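PDB 4ZCF: restriction endonuclease EcoP15I, modification subunit from Escherichia coli, which binds the asymmetric DNA site 5'-CAGCAG-3' and methylates the N6 of its second adenine, using S-adenosyl-L-methionine as methyl donor. Local coordinates for a contact of chain A with DNA. Coordinates in Å, arbitrary orientation; residue numbers count along the deposited sequence, not the author numbering.

A contact of chain A with DNA. Residues 350-352, 355. With nucleotides of chain B.
The loop segment Arg350-Phe351-Pro352, together with Thr355 in the first turn of helix 353-361, lies along the sugar-phosphate backbone of chain B from DA12 to DT14, within the stretch between strands 313-318 and 365-366. The polar contacts are made to two successive phosphates. Arg350 reaches past DC13 to the 5'-phosphate of DT14, where NH1 donates a hydrogen bond to OP2 (3.1 Å, 168° at the hydrogen) that is also a salt bridge. The oxygen lies almost in the guanidinium plane, only 6° out of it, and so meets the group at its edge. One face of the same group is covered by the thymine 5-methyl of DT14, whose C7 stands over the centre of the plane, 3.8 Å from Arg350 CZ. Arg350 thus holds the phosphate at its rim and packs flat against the methyl of a base that is unpaired. With CG between the backbone N and the carbonyl carbon (chi1 68°), its chain runs past the Phe351 ring and bends at chi3 to bring the guanidinium to the phosphate. Arg350 CB lies 4.0 Å from C6 of the DC13 base. An alanine here would probably leave the DT14 phosphate without its positive mate and the thymine methyl without its flat cover. The Phe351 ring takes Arg350 CG against one face, toward the rim, and turns its CD1-CE1 side to the DC13 sugar, with CE1 3.6 Å from C5'. This packing may steady the arginine chain between the ring and the DNA. Pro352 sets its CD and CG beside the phosphate of DC13. The hydrogen bonds go to phosphates and the base contacts are apolar, so the patch is likely to seat the strand more than to read its sequence, though the methyl contact may favour a thymine at this position. At the helix, the Thr355 hydroxyl OG1, anti to the carbonyl carbon and beside the backbone N, donates a 2.8 Å hydrogen bond to OP1 of the DC13 phosphate.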
loop_
_atom_site.group_PDB
_atom_site.type_symbol
_atom_site.label_atom_id
_atom_site.label_comp_id
_atom_site.label_asym_id
_atom_site.label_seq_id
_atom_site.Cartn_x
_atom_site.Cartn_y
_atom_site.Cartn_z
ATOM N N ARG A 350 -7.125 26.615 -19.950
ATOM C CA ARG A 350 -6.731 25.257 -19.516
ATOM C C ARG A 350 -7.052 24.229 -20.620
ATOM O O ARG A 350 -6.588 23.083 -20.551
ATOM C CB ARG A 350 -7.455 24.838 -18.211
ATOM C CG ARG A 350 -8.986 24.617 -18.350
ATOM C CD ARG A 350 -9.658 24.202 -17.071
ATOM N NE ARG A 350 -9.372 25.140 -15.984
ATOM C CZ ARG A 350 -9.782 24.993 -14.730
ATOM N NH1 ARG A 350 -10.499 23.931 -14.376
ATOM N NH2 ARG A 350 -9.454 25.890 -13.812
ATOM N N PHE A 351 -7.907 24.633 -21.590
ATOM C CA PHE A 351 -8.368 23.805 -22.698
ATOM C C PHE A 351 -7.657 24.150 -23.981
ATOM O O PHE A 351 -7.536 25.340 -24.263
ATOM C CB PHE A 351 -9.878 24.008 -22.948
ATOM C CG PHE A 351 -10.782 23.680 -21.792
ATOM C CD1 PHE A 351 -11.085 22.356 -21.476
ATOM C CD2 PHE A 351 -11.356 24.692 -21.030
ATOM C CE1 PHE A 351 -11.913 22.050 -20.394
ATOM C CE2 PHE A 351 -12.204 24.384 -19.958
ATOM C CZ PHE A 351 -12.472 23.061 -19.648
ATOM N N PRO A 352 -7.255 23.153 -24.818
ATOM C CA PRO A 352 -6.712 23.484 -26.151
ATOM C C PRO A 352 -7.882 23.938 -27.036
ATOM O O PRO A 352 -9.008 23.525 -26.771
ATOM C CB PRO A 352 -6.169 22.133 -26.658
ATOM C CG PRO A 352 -6.229 21.185 -25.503
ATOM C CD PRO A 352 -7.340 21.691 -24.635
ATOM N N THR A 355 -10.484 21.309 -27.884
ATOM C CA THR A 355 -11.461 20.999 -26.822
ATOM C C THR A 355 -12.433 22.151 -26.633
ATOM O O THR A 355 -13.620 21.909 -26.397
ATOM C CB THR A 355 -10.782 20.636 -25.513
ATOM O OG1 THR A 355 -9.798 19.634 -25.772
ATOM C CG2 THR A 355 -11.788 20.146 -24.443
ATOM P P DA B 12 -2.343 18.876 -25.339
ATOM O OP1 DA B 12 -2.877 18.037 -26.442
ATOM O OP2 DA B 12 -2.141 20.335 -25.569
ATOM O "O5'" DA B 12 -3.345 18.646 -24.126
ATOM C "C5'" DA B 12 -3.850 17.378 -23.747
ATOM C "C4'" DA B 12 -4.555 17.520 -22.411
ATOM O "O4'" DA B 12 -3.581 17.790 -21.364
ATOM C "C3'" DA B 12 -5.583 18.643 -22.322
ATOM O "O3'" DA B 12 -6.822 18.105 -21.851
ATOM C "C2'" DA B 12 -4.911 19.656 -21.387
ATOM C "C1'" DA B 12 -4.159 18.711 -20.461
ATOM N N9 DA B 12 -3.122 19.238 -19.566
ATOM C C8 DA B 12 -2.252 20.266 -19.776
ATOM N N7 DA B 12 -1.416 20.452 -18.770
ATOM C C5 DA B 12 -1.799 19.529 -17.804
ATOM C C6 DA B 12 -1.326 19.207 -16.503
ATOM N N6 DA B 12 -0.341 19.852 -15.845
ATOM N N1 DA B 12 -1.938 18.207 -15.838
ATOM C C2 DA B 12 -2.985 17.587 -16.396
ATOM N N3 DA B 12 -3.480 17.780 -17.607
ATOM C C4 DA B 12 -2.837 18.764 -18.285
ATOM P P DC B 13 -8.210 18.770 -22.294
ATOM O OP1 DC B 13 -8.621 18.308 -23.636
ATOM O OP2 DC B 13 -8.052 20.226 -22.060
ATOM O "O5'" DC B 13 -9.296 18.273 -21.252
ATOM C "C5'" DC B 13 -9.559 19.294 -20.234
ATOM C "C4'" DC B 13 -8.692 19.171 -18.983
ATOM O "O4'" DC B 13 -7.328 19.671 -19.053
ATOM C "C3'" DC B 13 -9.153 19.947 -17.784
ATOM O "O3'" DC B 13 -10.478 19.535 -17.455
ATOM C "C2'" DC B 13 -8.074 19.417 -16.847
ATOM C "C1'" DC B 13 -6.827 19.468 -17.731
ATOM N N1 DC B 13 -5.730 20.411 -17.237
ATOM C C2 DC B 13 -5.142 20.228 -15.956
ATOM O O2 DC B 13 -5.472 19.279 -15.233
ATOM N N3 DC B 13 -4.132 21.058 -15.555
ATOM C C4 DC B 13 -3.706 22.053 -16.343
ATOM N N4 DC B 13 -2.706 22.822 -15.886
ATOM C C5 DC B 13 -4.281 22.264 -17.634
ATOM C C6 DC B 13 -5.280 21.447 -18.031
ATOM P P DT B 14 -11.285 20.036 -16.172
ATOM O OP1 DT B 14 -12.634 19.426 -16.240
ATOM O OP2 DT B 14 -11.124 21.497 -16.151
ATOM O "O5'" DT B 14 -10.434 19.341 -15.003
ATOM C "C5'" DT B 14 -10.645 18.014 -14.500
ATOM C "C4'" DT B 14 -11.056 18.036 -13.027
ATOM O "O4'" DT B 14 -9.984 18.541 -12.206
ATOM C "C3'" DT B 14 -12.235 18.928 -12.685
ATOM O "O3'" DT B 14 -13.031 18.165 -11.877
ATOM C "C2'" DT B 14 -11.700 20.139 -11.919
ATOM C "C1'" DT B 14 -10.377 19.643 -11.380
ATOM N N1 DT B 14 -9.244 20.642 -11.286
ATOM C C2 DT B 14 -8.703 20.991 -10.043
ATOM O O2 DT B 14 -9.116 20.618 -8.962
ATOM N N3 DT B 14 -7.627 21.844 -10.080
ATOM C C4 DT B 14 -7.023 22.349 -11.216
ATOM O O4 DT B 14 -6.064 23.101 -11.073
ATOM C C5 DT B 14 -7.619 21.956 -12.487
ATOM C C7 DT B 14 -7.080 22.485 -13.783
ATOM C C6 DT B 14 -8.685 21.129 -12.465
#